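Local structure of glucosamine kinase (Streptacidiphilus jiangxiensis, 6HWJ) at residues S6-V17 against A28-D36; L39-V47 against D77-A86. The protein catalyses the ATP- and magnesium-dependent phosphorylation of D-glucosamine to D-glucosamine 6-phosphate and, to a lesser extent, acts on glucose. All coordinates share one frame; numbering follows the deposited sequence.

Contact 1: S6-V17 against A28-D36; sequences SELVAAADPALV and AVPGPLRLD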
ATOM      1  N   SER A   6      -4.351   7.511 -32.944  1.00 32.12           N
ATOM      2  CA  SER A   6      -3.677   6.256 -33.254  1.00 32.63           C
ATOM      3  C   SER A   6      -2.480   6.478 -34.168  1.00 31.93           C
ATOM      4  O   SER A   6      -1.408   5.909 -33.948  1.00 30.78           O
ATOM      5  CB  SER A   6      -4.654   5.267 -33.912  1.00 36.94           C
ATOM      6  OG  SER A   6      -5.775   5.035 -33.070  1.00 42.11           O
ATOM      7  N   GLU A   7      -2.659   7.280 -35.220  1.00 32.48           N
ATOM      8  CA  GLU A   7      -1.571   7.542 -36.154  1.00 38.04           C
ATOM      9  C   GLU A   7      -0.462   8.354 -35.505  1.00 35.08           C
ATOM     10  O   GLU A   7       0.719   8.152 -35.802  1.00 32.29           O
ATOM     11  CB  GLU A   7      -2.092   8.288 -37.384  1.00 48.30           C
ATOM     12  CG  GLU A   7      -3.118   7.545 -38.211  1.00 58.71           C
ATOM     13  CD  GLU A   7      -3.732   8.441 -39.282  1.00 70.04           C
ATOM     14  OE1 GLU A   7      -3.437   8.238 -40.481  1.00 75.61           O
ATOM     15  OE2 GLU A   7      -4.494   9.365 -38.920  1.00 72.55           O
ATOM     16  N   LEU A   8      -0.814   9.303 -34.638  1.00 35.50           N
ATOM     17  CA  LEU A   8       0.214  10.067 -33.943  1.00 35.19           C
ATOM     18  C   LEU A   8       1.044   9.159 -33.041  1.00 30.07           C
ATOM     19  O   LEU A   8       2.269   9.287 -32.980  1.00 29.90           O
ATOM     20  CB  LEU A   8      -0.420  11.198 -33.125  1.00 35.25           C
ATOM     21  CG  LEU A   8      -0.937  12.414 -33.901  1.00 34.98           C
ATOM     22  CD1 LEU A   8      -1.689  13.342 -32.943  1.00 34.33           C
ATOM     23  CD2 LEU A   8       0.182  13.181 -34.610  1.00 38.17           C
ATOM     24  N   VAL A   9       0.395   8.242 -32.319  1.00 28.76           N
ATOM     25  CA  VAL A   9       1.139   7.384 -31.401  1.00 30.36           C
ATOM     26  C   VAL A   9       1.976   6.380 -32.184  1.00 34.16           C
ATOM     27  O   VAL A   9       3.134   6.115 -31.845  1.00 31.50           O
ATOM     28  CB  VAL A   9       0.178   6.692 -30.418  1.00 31.30           C
ATOM     29  CG1 VAL A   9       0.913   5.687 -29.558  1.00 30.24           C
ATOM     30  CG2 VAL A   9      -0.504   7.732 -29.522  1.00 30.53           C
ATOM     31  N   ALA A  10       1.411   5.814 -33.257  1.00 34.15           N
ATOM     32  CA  ALA A  10       2.175   4.878 -34.074  1.00 37.36           C
ATOM     33  C   ALA A  10       3.402   5.544 -34.682  1.00 35.55           C
ATOM     34  O   ALA A  10       4.428   4.888 -34.872  1.00 32.97           O
ATOM     35  CB  ALA A  10       1.291   4.303 -35.188  1.00 36.74           C
ATOM     36  N   ALA A  11       3.325   6.847 -34.977  1.00 33.44           N
ATOM     37  CA  ALA A  11       4.439   7.541 -35.606  1.00 34.68           C
ATOM     38  C   ALA A  11       5.381   8.163 -34.593  1.00 34.47           C
ATOM     39  O   ALA A  11       6.404   8.731 -34.989  1.00 33.31           O
ATOM     40  CB  ALA A  11       3.924   8.632 -36.557  1.00 34.61           C
ATOM     41  N   ALA A  12       5.047   8.095 -33.299  1.00 32.57           N
ATOM     42  CA  ALA A  12       5.848   8.779 -32.299  1.00 35.45           C
ATOM     43  C   ALA A  12       7.046   7.931 -31.890  1.00 33.06           C
ATOM     44  O   ALA A  12       7.049   6.698 -32.000  1.00 34.13           O
ATOM     45  CB  ALA A  12       5.003   9.119 -31.079  1.00 37.41           C
ATOM     46  N   ASP A  13       8.071   8.608 -31.402  1.00 33.06           N
ATOM     47  CA  ASP A  13       9.228   7.920 -30.854  1.00 33.87           C
ATOM     48  C   ASP A  13       8.780   7.016 -29.712  1.00 33.28           C
ATOM     49  O   ASP A  13       7.956   7.428 -28.878  1.00 32.34           O
ATOM     50  CB  ASP A  13      10.268   8.939 -30.376  1.00 35.65           C
ATOM     51  CG  ASP A  13      11.556   8.301 -29.935  1.00 36.29           C
ATOM     52  OD1 ASP A  13      11.554   7.552 -28.957  1.00 38.39           O
ATOM     53  OD2 ASP A  13      12.593   8.566 -30.568  1.00 40.78           O
ATOM     54  N   PRO A  14       9.270   5.773 -29.653  1.00 34.61           N
ATOM     55  CA  PRO A  14       8.809   4.856 -28.593  1.00 36.82           C
ATOM     56  C   PRO A  14       9.060   5.368 -27.185  1.00 38.40           C
ATOM     57  O   PRO A  14       8.388   4.902 -26.244  1.00 36.63           O
ATOM     58  CB  PRO A  14       9.604   3.572 -28.863  1.00 39.06           C
ATOM     59  CG  PRO A  14       9.921   3.623 -30.313  1.00 38.92           C
ATOM     60  CD  PRO A  14      10.120   5.083 -30.647  1.00 39.10           C
ATOM     61  N   ALA A  15       9.995   6.308 -27.000  1.00 33.86           N
ATOM     62  CA  ALA A  15      10.214   6.895 -25.676  1.00 33.78           C
ATOM     63  C   ALA A  15       9.006   7.669 -25.167  1.00 34.34           C
ATOM     64  O   ALA A  15       9.000   8.088 -24.002  1.00 32.39           O
ATOM     65  CB  ALA A  15      11.435   7.833 -25.722  1.00 40.82           C
ATOM     66  N   LEU A  16       7.987   7.868 -26.013  1.00 32.67           N
ATOM     67  CA  LEU A  16       6.758   8.516 -25.588  1.00 32.15           C
ATOM     68  C   LEU A  16       6.225   7.928 -24.286  1.00 32.67           C
ATOM     69  O   LEU A  16       5.712   8.659 -23.436  1.00 33.34           O
ATOM     70  CB  LEU A  16       5.715   8.378 -26.695  1.00 33.44           C
ATOM     71  CG  LEU A  16       4.336   9.007 -26.481  1.00 36.76           C
ATOM     72  CD1 LEU A  16       4.429  10.526 -26.525  1.00 36.50           C
ATOM     73  CD2 LEU A  16       3.377   8.493 -27.537  1.00 37.09           C
ATOM     74  N   VAL A  17       6.334   6.604 -24.106  1.00 30.39           N
ATOM     75  CA  VAL A  17       5.690   5.972 -22.956  1.00 33.47           C
ATOM     76  C   VAL A  17       6.448   6.177 -21.649  1.00 32.29           C
ATOM     77  O   VAL A  17       5.941   5.781 -20.586  1.00 32.06           O
ATOM     78  CB  VAL A  17       5.499   4.450 -23.164  1.00 30.09           C
ATOM     79  CG1 VAL A  17       4.738   4.151 -24.461  1.00 29.71           C
ATOM     80  CG2 VAL A  17       6.839   3.746 -23.166  1.00 31.30           C
ATOM     81  N   ALA A  28      16.470   1.158 -25.832  1.00 53.97           N
ATOM     82  CA  ALA A  28      15.281   1.967 -26.056  1.00 53.97           C
ATOM     83  C   ALA A  28      14.028   1.098 -26.049  1.00 52.12           C
ATOM     84  O   ALA A  28      14.069  -0.107 -26.328  1.00 50.71           O
ATOM     85  CB  ALA A  28      15.381   2.715 -27.388  1.00 55.08           C
ATOM     86  N   VAL A  29      12.903   1.723 -25.720  1.00 46.37           N
ATOM     87  CA  VAL A  29      11.609   1.053 -25.843  1.00 43.20           C
ATOM     88  C   VAL A  29      11.421   0.609 -27.287  1.00 44.50           C
ATOM     89  O   VAL A  29      11.567   1.438 -28.213  1.00 42.88           O
ATOM     90  CB  VAL A  29      10.471   2.002 -25.410  1.00 43.03           C
ATOM     91  CG1 VAL A  29       9.116   1.350 -25.658  1.00 44.96           C
ATOM     92  CG2 VAL A  29      10.633   2.390 -23.948  1.00 40.74           C
ATOM     93  N   PRO A  30      11.104  -0.662 -27.549  1.00 42.27           N
ATOM     94  CA  PRO A  30      11.008  -1.115 -28.938  1.00 41.16           C
ATOM     95  C   PRO A  30       9.721  -0.629 -29.583  1.00 38.94           C
ATOM     96  O   PRO A  30       8.638  -0.670 -28.989  1.00 36.68           O
ATOM     97  CB  PRO A  30      11.040  -2.645 -28.821  1.00 44.32           C
ATOM     98  CG  PRO A  30      10.464  -2.923 -27.472  1.00 44.87           C
ATOM     99  CD  PRO A  30      10.822  -1.742 -26.583  1.00 43.20           C
ATOM    100  N   GLY A  31       9.860  -0.147 -30.811  1.00 39.34           N
ATOM    101  CA  GLY A  31       8.741   0.351 -31.571  1.00 38.84           C
ATOM    102  C   GLY A  31       8.389  -0.585 -32.704  1.00 41.64           C
ATOM    103  O   GLY A  31       9.053  -1.606 -32.927  1.00 43.50           O
ATOM    104  N   PRO A  32       7.340  -0.246 -33.460  1.00 42.55           N
ATOM    105  CA  PRO A  32       6.550   0.975 -33.252  1.00 39.72           C
ATOM    106  C   PRO A  32       5.539   0.805 -32.134  1.00 39.36           C
ATOM    107  O   PRO A  32       5.220  -0.330 -31.776  1.00 37.82           O
ATOM    108  CB  PRO A  32       5.854   1.169 -34.598  1.00 42.29           C
ATOM    109  CG  PRO A  32       5.635  -0.238 -35.087  1.00 46.87           C
ATOM    110  CD  PRO A  32       6.817  -1.056 -34.578  1.00 45.35           C
ATOM    111  N   LEU A  33       5.063   1.924 -31.580  1.00 32.77           N
ATOM    112  CA  LEU A  33       4.016   1.904 -30.584  1.00 35.37           C
ATOM    113  C   LEU A  33       2.653   1.677 -31.239  1.00 34.49           C
ATOM    114  O   LEU A  33       2.448   1.967 -32.413  1.00 36.00           O
ATOM    115  CB  LEU A  33       3.980   3.226 -29.816  1.00 30.72           C
ATOM    116  CG  LEU A  33       5.253   3.721 -29.128  1.00 32.62           C
ATOM    117  CD1 LEU A  33       4.954   5.040 -28.389  1.00 32.29           C
ATOM    118  CD2 LEU A  33       5.784   2.681 -28.146  1.00 32.34           C
ATOM    119  N   ARG A  34       1.720   1.162 -30.451  1.00 30.01           N
ATOM    120  CA  ARG A  34       0.343   0.983 -30.894  1.00 37.26           C
ATOM    121  C   ARG A  34      -0.599   1.492 -29.812  1.00 31.02           C
ATOM    122  O   ARG A  34      -0.459   1.137 -28.637  1.00 33.70           O
ATOM    123  CB  ARG A  34       0.038  -0.488 -31.203  1.00 47.09           C
ATOM    124  CG  ARG A  34      -1.299  -0.700 -31.905  1.00 60.69           C
ATOM    125  CD  ARG A  34      -1.588  -2.178 -32.136  1.00 74.14           C
ATOM    126  NE  ARG A  34      -1.847  -2.880 -30.883  1.00 85.50           N
ATOM    127  CZ  ARG A  34      -2.034  -4.192 -30.781  1.00 95.62           C
ATOM    128  NH1 ARG A  34      -2.268  -4.738 -29.595  1.00 98.73           N
ATOM    129  NH2 ARG A  34      -1.986  -4.958 -31.863  1.00 99.22           N
ATOM    130  N   LEU A  35      -1.565   2.302 -30.209  1.00 29.29           N
ATOM    131  CA  LEU A  35      -2.549   2.843 -29.288  1.00 30.06           C
ATOM    132  C   LEU A  35      -3.695   1.843 -29.142  1.00 31.93           C
ATOM    133  O   LEU A  35      -4.390   1.541 -30.115  1.00 35.03           O
ATOM    134  CB  LEU A  35      -3.052   4.191 -29.786  1.00 28.21           C
ATOM    135  CG  LEU A  35      -4.015   4.967 -28.895  1.00 29.64           C
ATOM    136  CD1 LEU A  35      -3.377   5.246 -27.528  1.00 26.95           C
ATOM    137  CD2 LEU A  35      -4.409   6.278 -29.578  1.00 32.78           C
ATOM    138  N   ASP A  36      -3.877   1.325 -27.929  1.00 31.92           N
ATOM    139  CA  ASP A  36      -4.939   0.359 -27.659  1.00 33.59           C
ATOM    140  C   ASP A  36      -6.238   1.026 -27.227  1.00 33.58           C
ATOM    141  O   ASP A  36      -7.326   0.490 -27.485  1.00 35.23           O
ATOM    142  CB  ASP A  36      -4.500  -0.626 -26.574  1.00 34.05           C
ATOM    143  CG  ASP A  36      -3.583  -1.718 -27.105  1.00 43.58           C
ATOM    144  OD1 ASP A  36      -3.456  -1.860 -28.341  1.00 45.19           O
ATOM    145  OD2 ASP A  36      -2.989  -2.435 -26.279  1.00 46.38           O
TER
HETATM  146  O   HOH W   1      -1.531   3.322 -32.869  1.00 35.41           O
HETATM  147  O   HOH W   2       6.103   4.204 -32.843  1.00 29.08           O

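Contact 2: L39-V47 against D77-A86; sequences LDLGEGHAV and DGTAEHLVAA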
ATOM      1  N   LEU A  39      -8.695   7.974 -24.073  1.00 28.75           N
ATOM      2  CA  LEU A  39      -9.685   8.823 -23.451  1.00 27.47           C
ATOM      3  C   LEU A  39      -9.370  10.272 -23.812  1.00 29.67           C
ATOM      4  O   LEU A  39      -8.354  10.818 -23.379  1.00 29.40           O
ATOM      5  CB  LEU A  39      -9.694   8.642 -21.940  1.00 26.52           C
ATOM      6  CG  LEU A  39     -10.650   9.605 -21.196  1.00 31.01           C
ATOM      7  CD1 LEU A  39     -12.095   9.288 -21.548  1.00 33.85           C
ATOM      8  CD2 LEU A  39     -10.422   9.509 -19.705  1.00 31.84           C
ATOM      9  N   ASP A  40     -10.235  10.888 -24.612  1.00 30.68           N
ATOM     10  CA  ASP A  40     -10.032  12.262 -25.065  1.00 30.78           C
ATOM     11  C   ASP A  40     -10.470  13.213 -23.959  1.00 31.81           C
ATOM     12  O   ASP A  40     -11.625  13.172 -23.516  1.00 31.76           O
ATOM     13  CB  ASP A  40     -10.818  12.497 -26.346  1.00 36.36           C
ATOM     14  CG  ASP A  40     -10.475  13.829 -27.014  1.00 43.41           C
ATOM     15  OD1 ASP A  40     -10.107  14.794 -26.314  1.00 40.40           O
ATOM     16  OD2 ASP A  40     -10.579  13.888 -28.265  1.00 51.37           O
ATOM     17  N   LEU A  41      -9.545  14.058 -23.492  1.00 27.07           N
ATOM     18  CA  LEU A  41      -9.852  15.002 -22.427  1.00 25.04           C
ATOM     19  C   LEU A  41     -10.107  16.411 -22.946  1.00 27.89           C
ATOM     20  O   LEU A  41     -10.317  17.316 -22.140  1.00 33.58           O
ATOM     21  CB  LEU A  41      -8.719  15.039 -21.394  1.00 26.28           C
ATOM     22  CG  LEU A  41      -8.449  13.740 -20.633  1.00 27.14           C
ATOM     23  CD1 LEU A  41      -7.167  13.859 -19.815  1.00 29.05           C
ATOM     24  CD2 LEU A  41      -9.610  13.376 -19.745  1.00 29.92           C
ATOM     25  N   GLY A  42     -10.074  16.616 -24.251  1.00 30.29           N
ATOM     26  CA  GLY A  42     -10.333  17.919 -24.848  1.00 30.49           C
ATOM     27  C   GLY A  42      -9.093  18.762 -24.971  1.00 28.29           C
ATOM     28  O   GLY A  42      -8.109  18.599 -24.231  1.00 28.38           O
ATOM     29  N   GLU A  43      -9.136  19.685 -25.937  1.00 27.27           N
ATOM     30  CA  GLU A  43      -8.122  20.737 -26.087  1.00 31.20           C
ATOM     31  C   GLU A  43      -6.716  20.163 -26.273  1.00 30.15           C
ATOM     32  O   GLU A  43      -5.722  20.751 -25.832  1.00 26.53           O
ATOM     33  CB  GLU A  43      -8.142  21.703 -24.894  1.00 34.18           C
ATOM     34  CG  GLU A  43      -9.516  22.313 -24.609  1.00 41.60           C
ATOM     35  CD  GLU A  43      -9.452  23.466 -23.607  1.00 43.48           C
ATOM     36  OE1 GLU A  43      -9.675  24.613 -24.021  1.00 47.21           O
ATOM     37  OE2 GLU A  43      -9.154  23.235 -22.427  1.00 40.69           O
ATOM     38  N   GLY A  44      -6.624  19.027 -26.949  1.00 29.15           N
ATOM     39  CA  GLY A  44      -5.351  18.392 -27.225  1.00 31.51           C
ATOM     40  C   GLY A  44      -4.812  17.495 -26.137  1.00 30.44           C
ATOM     41  O   GLY A  44      -3.653  17.063 -26.237  1.00 26.85           O
ATOM     42  N   HIS A  45      -5.590  17.211 -25.100  1.00 25.24           N
ATOM     43  CA  HIS A  45      -5.164  16.365 -24.002  1.00 27.55           C
ATOM     44  C   HIS A  45      -5.850  15.010 -24.062  1.00 26.44           C
ATOM     45  O   HIS A  45      -7.000  14.895 -24.502  1.00 27.22           O
ATOM     46  CB  HIS A  45      -5.469  17.042 -22.635  1.00 27.37           C
ATOM     47  CG  HIS A  45      -4.703  18.309 -22.426  1.00 27.33           C
ATOM     48  ND1 HIS A  45      -3.445  18.340 -21.860  1.00 28.21           N
ATOM     49  CD2 HIS A  45      -5.013  19.593 -22.727  1.00 27.68           C
ATOM     50  CE1 HIS A  45      -3.017  19.588 -21.817  1.00 27.81           C
ATOM     51  NE2 HIS A  45      -3.945  20.367 -22.337  1.00 28.29           N
ATOM     52  N   ALA A  46      -5.138  13.976 -23.611  1.00 28.29           N
ATOM     53  CA  ALA A  46      -5.718  12.644 -23.619  1.00 25.04           C
ATOM     54  C   ALA A  46      -4.968  11.717 -22.672  1.00 25.54           C
ATOM     55  O   ALA A  46      -3.866  12.025 -22.209  1.00 25.15           O
ATOM     56  CB  ALA A  46      -5.724  12.052 -25.029  1.00 24.35           C
ATOM     57  N   VAL A  47      -5.604  10.585 -22.374  1.00 24.94           N
ATOM     58  CA  VAL A  47      -4.973   9.477 -21.673  1.00 23.92           C
ATOM     59  C   VAL A  47      -4.952   8.299 -22.629  1.00 25.82           C
ATOM     60  O   VAL A  47      -6.007   7.858 -23.106  1.00 28.54           O
ATOM     61  CB  VAL A  47      -5.704   9.105 -20.388  1.00 23.63           C
ATOM     62  CG1 VAL A  47      -4.884   8.034 -19.626  1.00 26.11           C
ATOM     63  CG2 VAL A  47      -5.930  10.326 -19.487  1.00 26.83           C
ATOM     64  N   ASP A  77       1.684  21.217 -18.398  1.00 31.78           N
ATOM     65  CA  ASP A  77       1.048  21.108 -19.706  1.00 30.51           C
ATOM     66  C   ASP A  77      -0.462  21.193 -19.584  1.00 30.71           C
ATOM     67  O   ASP A  77      -1.138  21.586 -20.550  1.00 32.07           O
ATOM     68  CB  ASP A  77       1.457  19.798 -20.392  1.00 30.95           C
ATOM     69  CG  ASP A  77       2.849  19.856 -21.001  1.00 36.39           C
ATOM     70  OD1 ASP A  77       3.354  20.973 -21.317  1.00 36.70           O
ATOM     71  OD2 ASP A  77       3.444  18.783 -21.194  1.00 34.74           O
ATOM     72  N   GLY A  78      -1.010  20.823 -18.421  1.00 29.69           N
ATOM     73  CA  GLY A  78      -2.439  20.892 -18.174  1.00 28.52           C
ATOM     74  C   GLY A  78      -3.210  19.590 -18.365  1.00 27.44           C
ATOM     75  O   GLY A  78      -4.446  19.609 -18.292  1.00 30.11           O
ATOM     76  N   THR A  79      -2.538  18.475 -18.573  1.00 27.02           N
ATOM     77  CA  THR A  79      -3.253  17.219 -18.797  1.00 27.48           C
ATOM     78  C   THR A  79      -3.845  16.669 -17.501  1.00 26.12           C
ATOM     79  O   THR A  79      -4.964  16.146 -17.503  1.00 27.55           O
ATOM     80  CB  THR A  79      -2.325  16.188 -19.441  1.00 26.21           C
ATOM     81  OG1 THR A  79      -1.796  16.702 -20.669  1.00 28.46           O
ATOM     82  CG2 THR A  79      -3.096  14.911 -19.728  1.00 25.76           C
ATOM     83  N   ALA A  80      -3.106  16.776 -16.396  1.00 26.95           N
ATOM     84  CA  ALA A  80      -3.643  16.402 -15.092  1.00 29.21           C
ATOM     85  C   ALA A  80      -4.811  17.302 -14.729  1.00 28.93           C
ATOM     86  O   ALA A  80      -5.826  16.844 -14.208  1.00 28.47           O
ATOM     87  CB  ALA A  80      -2.548  16.493 -14.027  1.00 26.09           C
ATOM     88  N   GLU A  81      -4.672  18.597 -15.004  1.00 28.20           N
ATOM     89  CA  GLU A  81      -5.765  19.547 -14.873  1.00 30.35           C
ATOM     90  C   GLU A  81      -6.982  19.108 -15.658  1.00 26.99           C
ATOM     91  O   GLU A  81      -8.111  19.190 -15.157  1.00 27.07           O
ATOM     92  CB  GLU A  81      -5.256  20.919 -15.355  1.00 34.59           C
ATOM     93  CG  GLU A  81      -6.173  22.043 -15.256  1.00 44.08           C
ATOM     94  CD  GLU A  81      -5.480  23.336 -15.702  1.00 49.59           C
ATOM     95  OE1 GLU A  81      -6.018  24.011 -16.602  1.00 51.16           O
ATOM     96  OE2 GLU A  81      -4.384  23.629 -15.164  1.00 43.93           O
ATOM     97  N   HIS A  82      -6.781  18.651 -16.904  1.00 26.86           N
ATOM     98  CA  HIS A  82      -7.918  18.247 -17.724  1.00 27.61           C
ATOM     99  C   HIS A  82      -8.532  16.935 -17.242  1.00 26.82           C
ATOM    100  O   HIS A  82      -9.739  16.717 -17.403  1.00 29.10           O
ATOM    101  CB  HIS A  82      -7.495  18.134 -19.185  1.00 30.61           C
ATOM    102  CG  HIS A  82      -7.415  19.460 -19.879  1.00 31.90           C
ATOM    103  ND1 HIS A  82      -6.469  20.413 -19.550  1.00 34.00           N
ATOM    104  CD2 HIS A  82      -8.201  20.024 -20.830  1.00 34.19           C
ATOM    105  CE1 HIS A  82      -6.661  21.496 -20.285  1.00 33.05           C
ATOM    106  NE2 HIS A  82      -7.711  21.288 -21.063  1.00 33.86           N
ATOM    107  N   LEU A  83      -7.735  16.051 -16.656  1.00 25.92           N
ATOM    108  CA  LEU A  83      -8.322  14.861 -16.045  1.00 28.74           C
ATOM    109  C   LEU A  83      -9.220  15.253 -14.873  1.00 25.71           C
ATOM    110  O   LEU A  83     -10.337  14.741 -14.736  1.00 26.70           O
ATOM    111  CB  LEU A  83      -7.227  13.905 -15.589  1.00 25.15           C
ATOM    112  CG  LEU A  83      -7.755  12.658 -14.845  1.00 28.03           C
ATOM    113  CD1 LEU A  83      -8.483  11.740 -15.799  1.00 28.90           C
ATOM    114  CD2 LEU A  83      -6.626  11.917 -14.163  1.00 27.13           C
ATOM    115  N   VAL A  84      -8.754  16.166 -14.033  1.00 25.92           N
ATOM    116  CA  VAL A  84      -9.566  16.619 -12.909  1.00 26.15           C
ATOM    117  C   VAL A  84     -10.849  17.277 -13.408  1.00 30.30           C
ATOM    118  O   VAL A  84     -11.930  17.042 -12.866  1.00 31.88           O
ATOM    119  CB  VAL A  84      -8.754  17.564 -12.020  1.00 30.98           C
ATOM    120  CG1 VAL A  84      -9.631  18.155 -10.932  1.00 29.52           C
ATOM    121  CG2 VAL A  84      -7.572  16.796 -11.413  1.00 32.01           C
ATOM    122  N   ALA A  85     -10.760  18.064 -14.483  1.00 30.27           N
ATOM    123  CA  ALA A  85     -11.956  18.712 -15.016  1.00 33.74           C
ATOM    124  C   ALA A  85     -12.952  17.683 -15.530  1.00 35.09           C
ATOM    125  O   ALA A  85     -14.161  17.830 -15.326  1.00 36.76           O
ATOM    126  CB  ALA A  85     -11.568  19.706 -16.125  1.00 34.64           C
ATOM    127  N   ALA A  86     -12.463  16.619 -16.182  1.00 31.48           N
ATOM    128  CA  ALA A  86     -13.363  15.577 -16.653  1.00 34.06           C
ATOM    129  C   ALA A  86     -14.068  14.874 -15.498  1.00 37.10           C
ATOM    130  O   ALA A  86     -15.166  14.342 -15.677  1.00 35.80           O
ATOM    131  CB  ALA A  86     -12.607  14.543 -17.489  1.00 32.57           C
TER
HETATM  132  O   HOH W   3     -11.321  17.538 -19.613  1.00 34.92           O

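Contact 1: S6-V17 against A28-D36
Ser-6, Ala-10 and Pro-14 run past Leu-35, Leu-33 and Gly-31 in roughly antiparallel order, helix 6-11 and strand 34-36 meeting at 138° with their axes 7.0 Å apart. Leu-33 is the main side chain of the contact. Its CB lies 3.6 Å from Val-9 O, and the Leu-33 and Val-9 side chains cross at about a right angle. With chi1 at -55° its CG turns anti to the carbonyl carbon, and the two methyls enter the bend between the helix and the 3-10 segment 14-17. There Leu-33 CD1 packs 3.8 Å from Leu-16 CB and also touches Val-17 CG1. Leu-33 CD2 lies against Pro-14 CA. Two residues on, in the strand, Leu-35 turns its CB to Val-9 CB, and its CD2 reaches back to the backbone N of Ser-6, 3.6 Å away. The N-terminal helix and the 3-10 segment thus lie against the first strand of an antiparallel sheet. Val-50 of the neighbouring strand 45-51 touches Val-9, Val-17, Leu-33 and Leu-35 and continues the apolar layer. Pro-14 packs tightly at the other end. Its CB sits 3.0 Å from Val-29 O, and its CG lies 3.7 Å from Gly-31 CA. An Asx turn, in which Asp-13 OD1 accepts from Ala-15 N, shapes the chain around this proline. Val-29 and Val-17 meet through their methyls. Polar links between the backbones run through water. One water joins Ser-6 O to Leu-35 N. A second receives the N-H of Leu-33 and donates to Ala-10 O and Ala-12 O, so it ties the chain at 10-12 to the residue just before the strand. Between the two waters, Ala-10 CA makes a CA-H...O contact of 3.4 Å with Leu-33 O.

Contact 2: L39-V47 against D77-A86
His-45 stacks on His-82 across this contact, the ring planes 22° apart and the centroids separated by 4.0 Å. From the strand, His-45 CB first meets His-82 CB. The CG of His-45 comes next, 3.9 Å from His-82 CG. It is anti to the carbonyl carbon (chi1 -64°), which sends the ring over His-82. On one side of the ring, His-45 ND1 makes a hydrogen bond of 2.6 Å with Thr-79 OG1, which also bonds to Ser-73. On the other side, His-45 CD2 sits over the centre of the His-82 ring, and His-45 NE2 lies 3.6 Å from His-82 CE1. At the tip, His-45 CE1 comes 3.0 Å from Asp-77 O, near the ring plane. His-82 is held from both of its nitrogens. NE2 donates to Glu-43 OE2 at 2.8 Å, on the anti side of the carboxylate. ND1 donates to Gly-78 O, which also accepts the helical N-H of His-82 from the opposite face of its carbonyl plane. Glu-43 belongs to the type I' turn of a beta hairpin, and a classic bulge places Leu-41 and Gly-42 opposite His-45. Further along the helix, Leu-41 CD2 packs 3.9 Å from Ala-86 CB. A water joins Leu-41 O to His-82 O. The two ring bonds of His-82 fix its rotation. With both nitrogens donating, His-82 is probably protonated, a state the Glu-43 carboxylate would stabilise.

How the contacts relate
From the N terminus, the chain passes through helix 5-11 and the 3-10 segment, runs through a loop without helix or strand, and returns at 28-36. Contact 1 closes that short loop. Strand 34-42 then carries the chain straight into contact 2, which opens at 39-47 on the hairpin with strand 45-51. Contact 2 closes only after strands 57-65 and 69-72, when helix 79-88 comes back to the hairpin. The two loops follow in series and neither nest nor cross. The centres of contacts 1 and 2 are about 19 Å apart, and both reach the same antiparallel sheet. Contact 1 ties the N-terminal helix to this sheet. Contact 2 ties on helix 79-88, whose Leu-83 and Val-84 also touch the six-stranded sheet.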